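Local coordinates for protein soluble secreted antigen MPT53 (Mycobacterium tuberculosis, PDB 1LU4) that probably oxidises reduced, unfolded secreted proteins to form disulfide bonds, as a thioredoxin-like disulfide oxidoreductase of the DsbE type, at residues A[42-47]-A[75-80]; A[32-37]-A[68-73]; A[5-10]-A[89-94]. All blocks are in the same frame, centred on the assembly; numbering follows the deposited sequence. Where two conformers were deposited one is given.

All three contacts lie in one thioredoxin-like domain. Interactions 1 and 2 share helix 67-77 and have centres about 11 Å apart. Their segments alternate along the chain. They also touch: F73 of interaction 2 packs on A43 and L79 of interaction 1. Together they join helix 67-77 to helix 37-52 and to the loop that carries C36. They thus lie on the side of the fold with the C36/C39 pair, predicted to be redox-active. Interaction 3 joins the N-terminal hairpin to helix 90-94, near strand 82-85. Its segments bracket the others in sequence. Its centre is about 22 Å from that of interaction 1 and about 18 Å from that of interaction 2.

Interaction 1 (A[42-47]-A[75-80]); sequences EAPSLS and SKYNLN
A Schellman motif at N78, following helix 67-77, brings Y77, N78 and L79 against A43, P44 and S47 of helix 37-52. A43 lays its CB over one face of the Y77 ring, offset toward the rim. CB is 3.4 Å from Y77 CG and 3.7 Å from the ring centroid, 28° off the ring normal. This is a CH-pi contact. K76 CG lies over the centre of the opposite face, so the ring is held between a methyl group and a lysine chain. P44 lies beside Y77, the two side chains pointing the same way, with P44 CG 3.9 Å from Y77 CD1. The phenol OH is hydrogen-bonded to ND2 of N40, about one turn before A43 and P44 in helix 37-52.

The direct polar link is made by S47. Its OG is anti to the backbone N (chi1 178°) and donates to N78 O at 2.7 Å. The hydroxyl sits above the carbonyl plane, 48° out of it. A water adds a second bridge: it donates to S47 O and accepts from N80 N. The end of L79, the centre of an inverse gamma turn, comes close to helix 37-52 through CD2. This methyl is 3.4 Å from A43 O and 4.1 Å from L46 CB. A43, L46 and L79 all touch W30, so the contact lies on the sheet face that bears W30. Helix 37-52 belongs to the beta-alpha-beta crossover of the thioredoxin fold; helix 67-77 with strand 82-85 is an added alpha-beta unit, consistent with the TlpA-like branch.

Interaction 2 (A[32-37]-A[68-73]); sequences WTPWCP and GAMQSF
W32, the last residue of strand 27-32, stacks on F73. The six-membered ring of W32 and the F73 ring form an offset stack, with centroids 4.4 Å apart and planes at 14°. F73 CG is anti to its backbone N (chi1 180°), which sets it close to W32 CZ3. The two side chains slide past each other in opposite directions. The closest atoms are W32 CZ3 and F73 CD1, at 3.3 Å. W32 CH2 meets helix 67-77: M70 O lies at the ring edge, 3.5 Å from CH2, and M70 CB is 3.9 Å from it. The indole NE1 is hydrogen-bonded to OD1 of N83.

T33 opens a type I turn that runs to C36. P34, within this turn, rests its ring on the helix. Its CB is 3.6 Å from A69 O and 3.8 Å from F73 CB, and its CG is 4.1 Å from A69 CB. P34 O lies 3.5 Å from F73 CD2. C36 is the N-cap of helix 37-52. It and C39 are the predicted redox-active pair, not disulfide-bonded here; F73 also touches C39. No hydrogen bond crosses between the segments, so stacking and apolar packing hold the turn ending at C36 against helix 67-77.

Interaction 3 (A[5-10]-A[89-94]); sequences LQFTAT and GVIWAR
I91 packs against F7 and A9. From its CA, I91 sets off toward segment 5-10, and its CB carries two branches. Branch CG2 sits over the centre of the F7 ring, 4.2 Å from the centroid and only 6° off the normal, a CH-pi contact. The other branch starts at CG1, 4.0 Å from F7 CD1. With chi2 at 166° the chain runs on extended to CD1. This tip methyl is 3.7 Å from F7 CD1 and 3.8 Å from A9 CB. The I91 and F7 side chains cross at about a right angle.

The contact involves one strand of the antiparallel hairpin of 8-10 and 16-18; backbone hydrogen bonds join A9 to F17 and F7 to G19. F7, A9 and I91 all touch L84, so helix 90-94 and the hairpin meet over strand 82-85, where T10 bonds to N85.

R94 lies at the exposed end. Its chain bends at chi3 (-93°), and Q6 O lies over one face of the guanidinium, offset toward the rim, 3.6 Å from NH1. A water donates to Q6 O at 2.9 Å and accepts from R94 NH2 at 3.3 Å. NH1 is weakly hydrogen-bonded to R4 O.

Interaction 1 (A[42-47]-A[75-80])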
loop_
_atom_site.group_PDB
_atom_site.type_symbol
_atom_site.label_atom_id
_atom_site.label_comp_id
_atom_site.label_asym_id
_atom_site.label_seq_id
_atom_site.Cartn_x
_atom_site.Cartn_y
_atom_site.Cartn_z
ATOM N N GLU A 42 12.012 0.896 -0.562
ATOM C CA GLU A 42 11.092 0.204 0.340
ATOM C C GLU A 42 10.510 -1.066 -0.227
ATOM O O GLU A 42 10.167 -1.972 0.566
ATOM C CB GLU A 42 9.909 1.121 0.681
ATOM C CG GLU A 42 10.323 2.276 1.591
ATOM C CD GLU A 42 9.179 3.166 1.969
ATOM O OE1 GLU A 42 8.078 3.032 1.433
ATOM O OE2 GLU A 42 9.432 4.038 2.867
ATOM N N ALA A 43 10.388 -1.211 -1.533
ATOM C CA ALA A 43 9.655 -2.308 -2.136
ATOM C C ALA A 43 10.177 -3.683 -1.685
ATOM O O ALA A 43 9.324 -4.543 -1.386
ATOM C CB ALA A 43 9.673 -2.229 -3.639
ATOM N N PRO A 44 11.475 -3.962 -1.607
ATOM C CA PRO A 44 11.894 -5.296 -1.124
ATOM C C PRO A 44 11.407 -5.595 0.290
ATOM O O PRO A 44 11.075 -6.716 0.638
ATOM C CB PRO A 44 13.428 -5.219 -1.175
ATOM C CG PRO A 44 13.747 -4.150 -2.196
ATOM C CD PRO A 44 12.622 -3.144 -2.046
ATOM N N SER A 45 11.366 -4.530 1.134
ATOM C CA SER A 45 10.867 -4.689 2.487
ATOM C C SER A 45 9.395 -4.970 2.510
ATOM O O SER A 45 8.922 -5.805 3.296
ATOM C CB SER A 45 11.166 -3.409 3.288
ATOM O OG SER A 45 12.595 -3.306 3.384
ATOM N N LEU A 46 8.586 -4.287 1.707
ATOM C CA LEU A 46 7.140 -4.629 1.561
ATOM C C LEU A 46 7.007 -6.073 1.156
ATOM O O LEU A 46 6.186 -6.804 1.713
ATOM C CB LEU A 46 6.425 -3.774 0.500
ATOM C CG LEU A 46 5.836 -2.437 0.927
ATOM C CD1 LEU A 46 4.659 -2.611 1.917
ATOM C CD2 LEU A 46 6.874 -1.498 1.516
ATOM N N SER A 47 7.810 -6.511 0.170
ATOM C CA SER A 47 7.637 -7.888 -0.316
ATOM C C SER A 47 7.885 -8.905 0.786
ATOM O O SER A 47 7.098 -9.835 1.006
ATOM C CB SER A 47 8.683 -8.121 -1.421
ATOM O OG SER A 47 8.551 -9.464 -1.868
ATOM N N SER A 75 6.533 -6.670 -10.425
ATOM C CA SER A 75 7.266 -7.891 -10.835
ATOM C C SER A 75 8.688 -7.866 -10.326
ATOM O O SER A 75 9.191 -8.858 -9.817
ATOM C CB SER A 75 7.257 -8.032 -12.343
ATOM O OG SER A 75 5.943 -8.302 -12.798
ATOM N N LYS A 76 9.406 -6.751 -10.509
ATOM C CA LYS A 76 10.796 -6.625 -10.109
ATOM C C LYS A 76 11.008 -6.890 -8.628
ATOM O O LYS A 76 11.991 -7.509 -8.272
ATOM C CB LYS A 76 11.280 -5.210 -10.468
ATOM C CG LYS A 76 12.703 -4.868 -10.017
ATOM C CD LYS A 76 13.048 -3.471 -10.534
ATOM C CE LYS A 76 14.481 -3.157 -10.047
ATOM N NZ LYS A 76 14.817 -1.802 -10.515
ATOM N N TYR A 77 10.062 -6.401 -7.798
ATOM C CA TYR A 77 10.211 -6.500 -6.376
ATOM C C TYR A 77 9.362 -7.591 -5.763
ATOM O O TYR A 77 9.366 -7.750 -4.531
ATOM C CB TYR A 77 9.927 -5.144 -5.694
ATOM C CG TYR A 77 10.903 -4.087 -6.149
ATOM C CD1 TYR A 77 12.244 -4.189 -5.807
ATOM C CD2 TYR A 77 10.508 -2.976 -6.888
ATOM C CE1 TYR A 77 13.191 -3.235 -6.180
ATOM C CE2 TYR A 77 11.439 -2.010 -7.284
ATOM C CZ TYR A 77 12.751 -2.141 -6.920
ATOM O OH TYR A 77 13.704 -1.224 -7.313
ATOM N N ASN A 78 8.695 -8.378 -6.586
ATOM C CA ASN A 78 7.925 -9.531 -6.067
ATOM C C ASN A 78 6.930 -9.093 -5.011
ATOM O O ASN A 78 6.844 -9.626 -3.904
ATOM C CB ASN A 78 8.899 -10.571 -5.492
ATOM C CG ASN A 78 8.246 -11.909 -5.392
ATOM O OD1 ASN A 78 7.073 -12.086 -5.753
ATOM N ND2 ASN A 78 8.980 -12.888 -4.888
ATOM N N LEU A 79 6.099 -8.100 -5.356
ATOM C CA LEU A 79 5.064 -7.604 -4.418
ATOM C C LEU A 79 3.838 -8.475 -4.537
ATOM O O LEU A 79 2.936 -8.226 -5.324
ATOM C CB LEU A 79 4.735 -6.131 -4.692
ATOM C CG LEU A 79 5.939 -5.200 -4.642
ATOM C CD1 LEU A 79 5.521 -3.748 -4.913
ATOM C CD2 LEU A 79 6.594 -5.228 -3.287
ATOM N N ASN A 80 3.843 -9.574 -3.751
ATOM C CA ASN A 80 2.782 -10.564 -3.874
ATOM C C ASN A 80 1.592 -10.238 -2.993
ATOM O O ASN A 80 1.267 -10.940 -1.997
ATOM C CB ASN A 80 3.346 -11.950 -3.504
ATOM C CG ASN A 80 2.331 -13.052 -3.709
ATOM O OD1 ASN A 80 1.464 -12.948 -4.571
ATOM N ND2 ASN A 80 2.445 -14.105 -2.958
HETATM O O HOH W 1 4.965 -10.094 -0.920
#

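Interaction 2 (A[32-37]-A[68-73])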
loop_
_atom_site.group_PDB
_atom_site.type_symbol
_atom_site.label_atom_id
_atom_site.label_comp_id
_atom_site.label_asym_id
_atom_site.label_seq_id
_atom_site.Cartn_x
_atom_site.Cartn_y
_atom_site.Cartn_z
ATOM N N TRP A 32 2.309 4.251 -3.489
ATOM C CA TRP A 32 3.625 4.263 -4.184
ATOM C C TRP A 32 3.468 4.738 -5.612
ATOM O O TRP A 32 2.388 4.794 -6.208
ATOM C CB TRP A 32 4.168 2.845 -4.157
ATOM C CG TRP A 32 3.440 1.719 -4.795
ATOM C CD1 TRP A 32 2.513 0.928 -4.189
ATOM C CD2 TRP A 32 3.570 1.223 -6.136
ATOM N NE1 TRP A 32 2.037 -0.041 -5.040
ATOM C CE2 TRP A 32 2.685 0.118 -6.244
ATOM C CE3 TRP A 32 4.344 1.591 -7.234
ATOM C CZ2 TRP A 32 2.555 -0.633 -7.420
ATOM C CZ3 TRP A 32 4.212 0.850 -8.396
ATOM C CH2 TRP A 32 3.315 -0.242 -8.498
ATOM N N THR A 33 4.650 5.111 -6.182
ATOM C CA THR A 33 4.751 5.300 -7.613
ATOM C C THR A 33 6.013 4.586 -8.077
ATOM O O THR A 33 6.970 4.495 -7.314
ATOM C CB THR A 33 4.832 6.809 -7.991
ATOM O OG1 THR A 33 6.105 7.391 -7.550
ATOM C CG2 THR A 33 3.723 7.669 -7.496
ATOM N N PRO A 34 6.059 4.039 -9.317
ATOM C CA PRO A 34 7.159 3.134 -9.643
ATOM C C PRO A 34 8.487 3.817 -9.871
ATOM O O PRO A 34 9.532 3.144 -9.869
ATOM C CB PRO A 34 6.643 2.424 -10.907
ATOM C CG PRO A 34 5.617 3.374 -11.505
ATOM C CD PRO A 34 4.972 3.997 -10.263
ATOM N N TRP A 35 8.468 5.145 -10.088
ATOM C CA TRP A 35 9.674 5.855 -10.433
ATOM C C TRP A 35 10.236 6.587 -9.251
ATOM O O TRP A 35 11.300 7.251 -9.365
ATOM C CB TRP A 35 9.322 6.843 -11.562
ATOM C CG TRP A 35 7.979 7.536 -11.451
ATOM C CD1 TRP A 35 6.854 7.180 -12.166
ATOM C CD2 TRP A 35 7.583 8.632 -10.634
ATOM N NE1 TRP A 35 5.782 8.022 -11.837
ATOM C CE2 TRP A 35 6.254 8.918 -10.906
ATOM C CE3 TRP A 35 8.314 9.423 -9.719
ATOM C CZ2 TRP A 35 5.540 9.953 -10.281
ATOM C CZ3 TRP A 35 7.645 10.458 -9.105
ATOM C CH2 TRP A 35 6.278 10.694 -9.426
ATOM N N CYS A 36 9.652 6.427 -8.068
ATOM C CA CYS A 36 10.160 7.083 -6.882
ATOM C C CYS A 36 11.307 6.285 -6.261
ATOM O O CYS A 36 11.121 5.066 -5.994
ATOM C CB CYS A 36 9.036 7.257 -5.850
ATOM S SG CYS A 36 9.630 7.730 -4.214
ATOM N N PRO A 37 12.491 6.849 -6.016
ATOM C CA PRO A 37 13.586 6.052 -5.492
ATOM C C PRO A 37 13.297 5.572 -4.070
ATOM O O PRO A 37 13.850 4.534 -3.667
ATOM C CB PRO A 37 14.780 6.990 -5.559
ATOM C CG PRO A 37 14.170 8.360 -5.423
ATOM C CD PRO A 37 12.861 8.256 -6.197
ATOM N N GLY A 68 1.730 -0.483 -17.310
ATOM C CA GLY A 68 2.876 -1.327 -17.540
ATOM C C GLY A 68 4.036 -1.037 -16.607
ATOM O O GLY A 68 4.745 -1.950 -16.165
ATOM N N ALA A 69 4.264 0.262 -16.310
ATOM C CA ALA A 69 5.347 0.652 -15.399
ATOM C C ALA A 69 5.014 0.183 -13.990
ATOM O O ALA A 69 5.907 -0.259 -13.229
ATOM C CB ALA A 69 5.565 2.170 -15.449
ATOM N N MET A 70 3.758 0.294 -13.632
ATOM C CA MET A 70 3.320 -0.236 -12.315
ATOM C C MET A 70 3.574 -1.706 -12.230
ATOM O O MET A 70 4.098 -2.225 -11.240
ATOM C CB MET A 70 1.847 0.087 -12.064
ATOM C CG MET A 70 1.538 1.577 -11.970
ATOM S SD MET A 70 -0.265 1.800 -11.906
ATOM C CE MET A 70 -0.375 3.546 -11.601
ATOM N N GLN A 71 3.194 -2.431 -13.289
ATOM C CA GLN A 71 3.379 -3.895 -13.291
ATOM C C GLN A 71 4.855 -4.271 -13.250
ATOM O O GLN A 71 5.248 -5.211 -12.586
ATOM C CB GLN A 71 2.757 -4.477 -14.571
ATOM C CG GLN A 71 1.247 -4.380 -14.490
ATOM C CD GLN A 71 0.568 -4.863 -15.753
ATOM O OE1 GLN A 71 1.184 -5.011 -16.831
ATOM N NE2 GLN A 71 -0.703 -5.165 -15.637
ATOM N N SER A 72 5.716 -3.533 -13.991
ATOM C CA SER A 72 7.144 -3.871 -13.925
ATOM C C SER A 72 7.673 -3.760 -12.530
ATOM O O SER A 72 8.564 -4.540 -12.146
ATOM C CB SER A 72 7.900 -2.902 -14.846
ATOM O OG SER A 72 7.655 -3.214 -16.186
ATOM N N PHE A 73 7.221 -2.740 -11.778
ATOM C CA PHE A 73 7.685 -2.543 -10.411
ATOM C C PHE A 73 7.248 -3.693 -9.490
ATOM O O PHE A 73 8.049 -4.249 -8.758
ATOM C CB PHE A 73 7.130 -1.202 -9.974
ATOM C CG PHE A 73 7.458 -0.748 -8.591
ATOM C CD1 PHE A 73 6.687 -1.129 -7.489
ATOM C CD2 PHE A 73 8.539 0.119 -8.336
ATOM C CE1 PHE A 73 6.969 -0.607 -6.229
ATOM C CE2 PHE A 73 8.812 0.602 -7.064
ATOM C CZ PHE A 73 8.010 0.247 -5.982
#

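Interaction 3 (A[5-10]-A[89-94])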
loop_
_atom_site.group_PDB
_atom_site.type_symbol
_atom_site.label_atom_id
_atom_site.label_comp_id
_atom_site.label_asym_id
_atom_site.label_seq_id
_atom_site.Cartn_x
_atom_site.Cartn_y
_atom_site.Cartn_z
ATOM N N LEU A 5 -12.288 3.305 3.994
ATOM C CA LEU A 5 -12.022 2.059 3.280
ATOM C C LEU A 5 -13.166 1.728 2.308
ATOM O O LEU A 5 -13.023 0.790 1.547
ATOM C CB LEU A 5 -11.863 0.910 4.267
ATOM C CG LEU A 5 -10.571 0.948 5.084
ATOM C CD1 LEU A 5 -10.649 -0.053 6.226
ATOM C CD2 LEU A 5 -9.356 0.639 4.186
ATOM N N GLN A 6 -14.293 2.449 2.304
ATOM C CA GLN A 6 -15.433 2.156 1.451
ATOM C C GLN A 6 -15.182 2.724 0.068
ATOM O O GLN A 6 -15.790 3.713 -0.327
ATOM C CB GLN A 6 -16.698 2.715 2.087
ATOM C CG GLN A 6 -16.720 2.593 3.599
ATOM C CD GLN A 6 -18.053 1.981 4.000
ATOM O OE1 GLN A 6 -18.491 2.243 5.102
ATOM N NE2 GLN A 6 -18.583 1.220 3.048
ATOM N N PHE A 7 -14.230 2.113 -0.635
ATOM C CA PHE A 7 -13.952 2.507 -2.013
ATOM C C PHE A 7 -13.946 1.252 -2.875
ATOM O O PHE A 7 -13.723 0.168 -2.332
ATOM C CB PHE A 7 -12.633 3.247 -2.170
ATOM C CG PHE A 7 -11.400 2.468 -1.716
ATOM C CD1 PHE A 7 -10.712 1.579 -2.519
ATOM C CD2 PHE A 7 -10.891 2.673 -0.438
ATOM C CE1 PHE A 7 -9.613 0.902 -2.082
ATOM C CE2 PHE A 7 -9.763 1.969 0.002
ATOM C CZ PHE A 7 -9.082 1.085 -0.827
ATOM N N THR A 8 -14.080 1.471 -4.165
ATOM C CA THR A 8 -13.818 0.361 -5.099
ATOM C C THR A 8 -12.711 0.802 -6.030
ATOM O O THR A 8 -12.422 1.985 -6.232
ATOM C CB THR A 8 -15.068 -0.121 -5.848
ATOM O OG1 THR A 8 -15.618 0.939 -6.651
ATOM C CG2 THR A 8 -16.127 -0.548 -4.836
ATOM N N ALA A 9 -12.067 -0.231 -6.560
ATOM C CA ALA A 9 -10.887 0.006 -7.348
ATOM C C ALA A 9 -10.670 -1.064 -8.397
ATOM O O ALA A 9 -11.427 -2.038 -8.413
ATOM C CB ALA A 9 -9.714 0.019 -6.357
ATOM N N THR A 10 -9.645 -0.905 -9.194
ATOM C CA THR A 10 -9.216 -1.932 -10.167
ATOM C C THR A 10 -7.752 -2.248 -9.895
ATOM O O THR A 10 -6.928 -1.360 -9.752
ATOM C CB THR A 10 -9.365 -1.451 -11.607
ATOM O OG1 THR A 10 -10.751 -1.163 -11.814
ATOM C CG2 THR A 10 -9.020 -2.491 -12.652
ATOM N N GLY A 89 -6.103 9.076 -9.186
ATOM C CA GLY A 89 -5.805 9.580 -7.880
ATOM C C GLY A 89 -6.957 9.727 -6.948
ATOM O O GLY A 89 -6.832 10.414 -5.926
ATOM N N VAL A 90 -8.092 9.104 -7.230
ATOM C CA VAL A 90 -9.252 9.249 -6.362
ATOM C C VAL A 90 -9.037 8.636 -4.983
ATOM O O VAL A 90 -9.435 9.212 -3.981
ATOM C CB VAL A 90 -10.485 8.673 -7.091
ATOM C CG1 VAL A 90 -11.704 8.505 -6.179
ATOM C CG2 VAL A 90 -10.869 9.556 -8.296
ATOM N N ILE A 91 -8.416 7.446 -4.940
ATOM C CA ILE A 91 -8.168 6.872 -3.597
ATOM C C ILE A 91 -7.085 7.639 -2.888
ATOM O O ILE A 91 -7.176 7.907 -1.669
ATOM C CB ILE A 91 -7.809 5.354 -3.709
ATOM C CG1 ILE A 91 -8.921 4.596 -4.471
ATOM C CG2 ILE A 91 -7.526 4.782 -2.352
ATOM C CD1 ILE A 91 -8.391 3.209 -4.872
ATOM N N TRP A 92 -6.046 8.072 -3.596
ATOM C CA TRP A 92 -4.996 8.879 -2.993
ATOM C C TRP A 92 -5.456 10.045 -2.258
ATOM O O TRP A 92 -5.281 10.556 -1.221
ATOM C CB TRP A 92 -3.960 9.351 -3.957
ATOM C CG TRP A 92 -2.992 8.292 -4.277
ATOM C CD1 TRP A 92 -3.239 7.062 -4.798
ATOM C CD2 TRP A 92 -1.571 8.382 -4.092
ATOM N NE1 TRP A 92 -2.144 6.389 -4.967
ATOM C CE2 TRP A 92 -1.074 7.146 -4.552
ATOM C CE3 TRP A 92 -0.642 9.310 -3.617
ATOM C CZ2 TRP A 92 0.240 6.634 -4.630
ATOM C CZ3 TRP A 92 0.693 8.909 -3.651
ATOM C CH2 TRP A 92 1.050 7.653 -4.133
ATOM N N ALA A 93 -6.584 10.553 -2.942
ATOM C CA ALA A 93 -7.442 12.139 -2.504
ATOM C C ALA A 93 -8.134 11.661 -1.271
ATOM O O ALA A 93 -8.148 12.427 -0.323
ATOM C CB ALA A 93 -8.220 12.586 -3.608
ATOM N N ARG A 94 -8.745 10.480 -1.226
ATOM C CA ARG A 94 -9.580 10.062 -0.105
ATOM C C ARG A 94 -8.721 9.999 1.139
ATOM O O ARG A 94 -9.203 10.259 2.237
ATOM C CB ARG A 94 -10.307 8.763 -0.505
ATOM C CG ARG A 94 -11.187 8.184 0.592
ATOM C CD ARG A 94 -11.658 6.868 -0.063
ATOM N NE ARG A 94 -12.917 7.167 -0.704
ATOM C CZ ARG A 94 -14.151 7.120 -0.244
ATOM N NH1 ARG A 94 -14.462 6.742 0.989
ATOM N NH2 ARG A 94 -15.110 7.464 -1.078
HETATM O O HOH W 2 -17.871 5.759 -0.498
#